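Local coordinates for ABC transporter, substrate binding protein (Agrobacterium tumefaciens, PDB 3C9H) that probably captures a solute in the periplasm and delivers it to an ABC importer, and binds a magnesium ion, at residues 52-57 with 277-282; 128-133 with 283-288. All coordinates share one frame; numbering follows the deposited sequence.

Contact 1: 52-57 with 277-282; sequences EGFQKA and GRRYLE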
loop_
_atom_site.group_PDB
_atom_site.type_symbol
_atom_site.label_atom_id
_atom_site.label_comp_id
_atom_site.label_asym_id
_atom_site.label_seq_id
_atom_site.Cartn_x
_atom_site.Cartn_y
_atom_site.Cartn_z
ATOM N N GLU A 52 -4.242 -2.853 -19.088
ATOM C CA GLU A 52 -4.799 -3.538 -20.261
ATOM C C GLU A 52 -6.322 -3.425 -20.302
ATOM O O GLU A 52 -6.890 -3.173 -21.361
ATOM C CB GLU A 52 -4.362 -4.998 -20.279
ATOM C CG GLU A 52 -2.871 -5.138 -20.607
ATOM C CD GLU A 52 -2.311 -6.549 -20.402
ATOM O OE1 GLU A 52 -3.014 -7.418 -19.814
ATOM O OE2 GLU A 52 -1.133 -6.760 -20.800
ATOM N N GLY A 53 -6.979 -3.595 -19.159
ATOM C CA GLY A 53 -8.439 -3.483 -19.087
ATOM C C GLY A 53 -8.932 -2.097 -19.466
ATOM O O GLY A 53 -9.869 -1.939 -20.256
ATOM N N PHE A 54 -8.271 -1.092 -18.917
ATOM C CA PHE A 54 -8.553 0.290 -19.246
ATOM C C PHE A 54 -8.407 0.549 -20.741
ATOM O O PHE A 54 -9.271 1.175 -21.345
ATOM C CB PHE A 54 -7.633 1.223 -18.443
ATOM C CG PHE A 54 -7.795 2.678 -18.802
ATOM C CD1 PHE A 54 -8.894 3.395 -18.333
ATOM C CD2 PHE A 54 -6.879 3.313 -19.643
ATOM C CE1 PHE A 54 -9.056 4.750 -18.684
ATOM C CE2 PHE A 54 -7.047 4.655 -20.005
ATOM C CZ PHE A 54 -8.115 5.368 -19.513
ATOM N N GLN A 55 -7.304 0.083 -21.322
ATOM C CA GLN A 55 -7.002 0.308 -22.732
ATOM C C GLN A 55 -7.978 -0.408 -23.674
ATOM O O GLN A 55 -8.380 0.174 -24.665
ATOM C CB GLN A 55 -5.565 -0.088 -23.073
ATOM C CG GLN A 55 -4.529 0.874 -22.511
ATOM C CD GLN A 55 -3.238 0.805 -23.230
ATOM O OE1 GLN A 55 -2.627 -0.258 -23.323
ATOM N NE2 GLN A 55 -2.796 1.936 -23.751
ATOM N N LYS A 56 -8.361 -1.639 -23.353
ATOM C CA LYS A 56 -9.416 -2.354 -24.100
ATOM C C LYS A 56 -10.741 -1.589 -24.088
ATOM O O LYS A 56 -11.440 -1.558 -25.100
ATOM C CB LYS A 56 -9.659 -3.740 -23.515
ATOM C CG LYS A 56 -8.576 -4.751 -23.805
ATOM C CD LYS A 56 -8.828 -5.983 -22.992
ATOM C CE LYS A 56 -7.697 -6.950 -23.098
ATOM N NZ LYS A 56 -7.958 -8.080 -22.155
ATOM N N ALA A 57 -11.083 -0.984 -22.949
ATOM C CA ALA A 57 -12.276 -0.125 -22.844
ATOM C C ALA A 57 -12.081 1.187 -23.606
ATOM O O ALA A 57 -13.044 1.790 -24.053
ATOM C CB ALA A 57 -12.610 0.160 -21.370
ATOM N N GLY A 277 -7.590 11.301 -16.528
ATOM C CA GLY A 277 -7.425 10.926 -15.140
ATOM C C GLY A 277 -8.711 10.450 -14.502
ATOM O O GLY A 277 -8.724 9.396 -13.842
ATOM N N ARG A 278 -9.795 11.210 -14.672
ATOM C CA ARG A 278 -11.096 10.815 -14.159
ATOM C C ARG A 278 -11.616 9.546 -14.824
ATOM O O ARG A 278 -12.307 8.730 -14.175
ATOM C CB ARG A 278 -12.129 11.913 -14.347
ATOM C CG ARG A 278 -12.049 12.949 -13.318
ATOM C CD ARG A 278 -13.121 13.951 -13.446
ATOM N NE ARG A 278 -12.564 15.199 -12.997
ATOM C CZ ARG A 278 -12.136 16.178 -13.781
ATOM N NH1 ARG A 278 -12.300 16.170 -15.077
ATOM N NH2 ARG A 278 -11.624 17.225 -13.215
ATOM N N ARG A 279 -11.306 9.382 -16.101
ATOM C CA ARG A 279 -11.710 8.167 -16.822
ATOM C C ARG A 279 -11.058 6.926 -16.217
ATOM O O ARG A 279 -11.701 5.882 -16.057
ATOM C CB ARG A 279 -11.345 8.230 -18.316
ATOM C CG ARG A 279 -12.352 7.412 -19.134
ATOM C CD ARG A 279 -12.003 7.271 -20.580
ATOM N NE ARG A 279 -12.033 8.551 -21.264
ATOM C CZ ARG A 279 -11.790 8.724 -22.561
ATOM N NH1 ARG A 279 -11.469 7.695 -23.342
ATOM N NH2 ARG A 279 -11.829 9.953 -23.073
ATOM N N TYR A 280 -9.768 7.038 -15.936
ATOM C CA TYR A 280 -8.998 5.968 -15.311
ATOM C C TYR A 280 -9.520 5.692 -13.882
ATOM O O TYR A 280 -9.760 4.538 -13.492
ATOM C CB TYR A 280 -7.547 6.395 -15.267
ATOM C CG TYR A 280 -6.545 5.314 -15.015
ATOM C CD1 TYR A 280 -6.186 4.415 -16.020
ATOM C CD2 TYR A 280 -5.886 5.229 -13.798
ATOM C CE1 TYR A 280 -5.200 3.426 -15.802
ATOM C CE2 TYR A 280 -4.890 4.246 -13.576
ATOM C CZ TYR A 280 -4.563 3.359 -14.585
ATOM O OH TYR A 280 -3.595 2.391 -14.362
ATOM N N LEU A 281 -9.720 6.756 -13.115
ATOM C CA LEU A 281 -10.351 6.608 -11.788
ATOM C C LEU A 281 -11.699 5.900 -11.856
ATOM O O LEU A 281 -11.963 4.944 -11.121
ATOM C CB LEU A 281 -10.493 7.984 -11.129
ATOM C CG LEU A 281 -11.177 8.037 -9.783
ATOM C CD1 LEU A 281 -10.558 7.017 -8.755
ATOM C CD2 LEU A 281 -11.176 9.471 -9.255
ATOM N N GLU A 282 -12.565 6.345 -12.757
ATOM C CA GLU A 282 -13.830 5.665 -12.977
ATOM C C GLU A 282 -13.614 4.170 -13.282
ATOM O O GLU A 282 -14.333 3.319 -12.745
ATOM C CB GLU A 282 -14.586 6.329 -14.129
ATOM C CG GLU A 282 -16.038 5.960 -14.228
ATOM C CD GLU A 282 -16.807 6.990 -15.022
ATOM O OE1 GLU A 282 -16.445 7.154 -16.211
ATOM O OE2 GLU A 282 -17.728 7.649 -14.453
#
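Phe54 and Tyr280 form a T-shaped pair between two helices, the edge of the tyrosine directed at the face of the phenylalanine. The ring centroids lie 5.0 Å apart and the planes are turned by 73°. Tyr280 CD1 sits over the centre of the Phe54 ring, 3.7 Å from Phe54 CG, with Tyr280 CE1 a little farther off over the same face. Phe54 reaches across because its CG is anti to the backbone N (chi1 176°), which carries the ring from helix 44-57 to the backbone of its partner. There Phe54 CE1 lies 3.6 Å from Tyr280 CA and equally near Tyr280 N, so the phenylalanine packs against the turn of helix that bears the tyrosine as well as against its ring. This is the tight part of the contact, buried and without a hydrogen bond between the segments: ring against ring and ring against backbone.

Toward Arg279 the packing thins. Arg279 CB is 4.2 Å from Phe54 CE1, and beyond it the chain, bent at chi3 (-65°), runs on from the ring; the residue is partly exposed. Arg279 NH1 is hydrogen-bonded to Asn58 OD1, just past the end of helix 44-57, while Asn58 ND2 bonds to Phe54 O. Asn58 thus joins the two helices by a polar link at the looser margin, beside the aromatic core.

Both rings rest on the sheet beneath the helices: Phe54 touches Leu36 and Val63, and Tyr280 touches Leu36, Val38 and Tyr65. Phe90 and Phe284 also meet the tyrosine ring, extending the aromatic cluster. Helices 44-57 and 274-285 both pack over strands 35-40 and 62-67, and the Phe54-Tyr280 pair lies where they meet, in part of the layer between helices and strands.

Contact 2: 128-133 with 283-288; sequences TAYALT and FFMSKE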
loop_
_atom_site.group_PDB
_atom_site.type_symbol
_atom_site.label_atom_id
_atom_site.label_comp_id
_atom_site.label_asym_id
_atom_site.label_seq_id
_atom_site.Cartn_x
_atom_site.Cartn_y
_atom_site.Cartn_z
ATOM N N THR A 128 -13.189 13.491 -3.976
ATOM C CA THR A 128 -11.870 13.944 -4.405
ATOM C C THR A 128 -10.800 12.851 -4.281
ATOM O O THR A 128 -10.127 12.542 -5.263
ATOM C CB THR A 128 -11.440 15.209 -3.606
ATOM O OG1 THR A 128 -12.386 16.253 -3.852
ATOM C CG2 THR A 128 -10.051 15.712 -4.070
ATOM N N ALA A 129 -10.639 12.314 -3.065
ATOM C CA ALA A 129 -9.793 11.163 -2.751
ATOM C C ALA A 129 -10.655 9.934 -2.444
ATOM O O ALA A 129 -11.556 9.972 -1.562
ATOM C CB ALA A 129 -8.925 11.475 -1.543
ATOM N N TYR A 130 -10.405 8.860 -3.178
ATOM C CA TYR A 130 -11.154 7.626 -3.049
ATOM C C TYR A 130 -10.256 6.461 -2.671
ATOM O O TYR A 130 -9.252 6.191 -3.350
ATOM C CB TYR A 130 -11.821 7.287 -4.379
ATOM C CG TYR A 130 -12.839 8.295 -4.878
ATOM C CD1 TYR A 130 -14.170 8.144 -4.565
ATOM C CD2 TYR A 130 -12.474 9.369 -5.708
ATOM C CE1 TYR A 130 -15.143 9.045 -5.030
ATOM C CE2 TYR A 130 -13.439 10.279 -6.174
ATOM C CZ TYR A 130 -14.768 10.101 -5.831
ATOM O OH TYR A 130 -15.734 10.944 -6.278
ATOM N N ALA A 131 -10.642 5.745 -1.633
ATOM C CA ALA A 131 -9.991 4.503 -1.241
ATOM C C ALA A 131 -10.496 3.422 -2.163
ATOM O O ALA A 131 -11.719 3.231 -2.289
ATOM C CB ALA A 131 -10.353 4.129 0.209
ATOM N N LEU A 132 -9.597 2.679 -2.783
ATOM C CA LEU A 132 -9.992 1.733 -3.857
ATOM C C LEU A 132 -9.732 0.246 -3.623
ATOM O O LEU A 132 -10.200 -0.589 -4.415
ATOM C CB LEU A 132 -9.335 2.159 -5.183
ATOM C CG LEU A 132 -9.681 3.584 -5.631
ATOM C CD1 LEU A 132 -8.738 4.043 -6.786
ATOM C CD2 LEU A 132 -11.147 3.666 -6.046
ATOM N N THR A 133 -8.958 -0.074 -2.578
ATOM C CA THR A 133 -8.550 -1.429 -2.263
ATOM C C THR A 133 -8.654 -1.615 -0.750
ATOM O O THR A 133 -8.849 -0.652 -0.012
ATOM C CB THR A 133 -7.076 -1.681 -2.659
ATOM O OG1 THR A 133 -6.202 -0.923 -1.791
ATOM C CG2 THR A 133 -6.820 -1.314 -4.141
ATOM N N PHE A 283 -12.628 3.847 -14.120
ATOM C CA PHE A 283 -12.351 2.452 -14.414
ATOM C C PHE A 283 -11.926 1.662 -13.158
ATOM O O PHE A 283 -12.425 0.564 -12.908
ATOM C CB PHE A 283 -11.330 2.297 -15.543
ATOM C CG PHE A 283 -10.990 0.862 -15.831
ATOM C CD1 PHE A 283 -11.791 0.097 -16.675
ATOM C CD2 PHE A 283 -9.923 0.261 -15.196
ATOM C CE1 PHE A 283 -11.488 -1.246 -16.898
ATOM C CE2 PHE A 283 -9.614 -1.096 -15.410
ATOM C CZ PHE A 283 -10.394 -1.848 -16.246
ATOM N N PHE A 284 -11.021 2.232 -12.365
ATOM C CA PHE A 284 -10.612 1.644 -11.101
ATOM C C PHE A 284 -11.763 1.459 -10.106
ATOM O O PHE A 284 -11.664 0.610 -9.241
ATOM C CB PHE A 284 -9.478 2.454 -10.452
ATOM C CG PHE A 284 -8.096 2.018 -10.898
ATOM C CD1 PHE A 284 -7.138 1.597 -9.964
ATOM C CD2 PHE A 284 -7.768 1.987 -12.250
ATOM C CE1 PHE A 284 -5.886 1.180 -10.368
ATOM C CE2 PHE A 284 -6.520 1.561 -12.668
ATOM C CZ PHE A 284 -5.575 1.160 -11.729
ATOM N N MET A 285 -12.817 2.265 -10.215
ATOM C CA MET A 285 -13.984 2.191 -9.318
ATOM C C MET A 285 -15.057 1.238 -9.857
ATOM O O MET A 285 -15.932 0.803 -9.094
ATOM C CB MET A 285 -14.615 3.585 -9.133
ATOM C CG MET A 285 -13.783 4.613 -8.320
ATOM S SD MET A 285 -14.509 6.281 -8.301
ATOM C CE MET A 285 -15.759 6.035 -7.033
ATOM N N SER A 286 -14.972 0.926 -11.158
ATOM C CA SER A 286 -15.994 0.172 -11.900
ATOM C C SER A 286 -16.075 -1.294 -11.442
ATOM O O SER A 286 -15.106 -1.839 -10.912
ATOM C CB SER A 286 -15.713 0.219 -13.420
ATOM O OG SER A 286 -14.587 -0.581 -13.798
ATOM N N LYS A 287 -17.215 -1.935 -11.670
ATOM C CA LYS A 287 -17.322 -3.378 -11.416
ATOM C C LYS A 287 -16.220 -4.144 -12.137
ATOM O O LYS A 287 -15.569 -4.997 -11.522
ATOM C CB LYS A 287 -18.701 -3.925 -11.796
ATOM C CG LYS A 287 -18.955 -5.318 -11.263
ATOM C CD LYS A 287 -20.322 -5.828 -11.682
ATOM C CE LYS A 287 -20.579 -7.224 -11.129
ATOM N NZ LYS A 287 -22.031 -7.572 -11.257
ATOM N N GLU A 288 -15.984 -3.821 -13.412
ATOM C CA GLU A 288 -14.946 -4.477 -14.212
ATOM C C GLU A 288 -13.556 -4.320 -13.595
ATOM O O GLU A 288 -12.852 -5.297 -13.402
ATOM C CB GLU A 288 -14.916 -3.959 -15.669
ATOM C CG GLU A 288 -13.995 -4.804 -16.605
ATOM C CD GLU A 288 -13.633 -4.134 -17.956
ATOM O OE1 GLU A 288 -14.399 -3.263 -18.455
ATOM O OE2 GLU A 288 -12.566 -4.497 -18.527
#
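Met285 lays its sulfur over the face of the Tyr130 ring, with SD 4.2 Å from the ring centroid and only 10° off the ring normal. Its methyl group continues toward one side of the ring, where Met285 CE is 3.6 Å from Tyr130 CD1 and almost as near Tyr130 CE1. The bend at chi3 (80°) turns this methyl toward the tyrosine after an extended chi2, and the two side chains cross at about a right angle. Leu132, two residues beyond Tyr130, divides its branches between neighbouring helix residues: Leu132 CD2 meets Met285 CG at 3.6 Å, while Leu132 CD1 approaches Phe284 CB more loosely at 4.1 Å. No hydrogen bond crosses between the segments; van der Waals packing and the Met-aromatic contact join them, and all four side chains are buried. The Tyr130 hydroxyl is hydrogen-bonded elsewhere, to Ser111 O and Ser116 OG, so the hydroxyl end of the ring is held by two polar partners.

Directly after Met285 the helix breaks. Ser286 OG donates to Phe283 O (2.6 Å), in the carbonyl plane on a lone pair, and this oxygen also accepts from Ser286 N. The same hydroxyl is bonded to Gly289 N, making Ser286 the N-cap of helix 287-296. The arrangement is a Met-aromatic contact in a helix-on-sheet layer, consistent with the alpha/beta architecture of periplasmic binding proteins.

Overall arrangement
From the N terminus, the chain passes the magnesium-binding residues Ser41 and Asp43 and enters helix 44-57, the first side of contact 1. It then runs through strand 129-131, the first side of contact 2, and returns much later in helix 274-285, which supplies the second side of contact 1 and, at its C-terminal end, the touching residues of contact 2. Contact 1 closes a loop of 219 intervening residues and contact 2 one of 149; their segments alternate, so the loops cross. The centres are 11 Å apart; Phe283 packs on the backbone of Gly53 and Phe54, and Leu281 on Tyr130 and Leu132. Helix 274-285 thereby ties the early helix 44-57 to the strand region around 129-131.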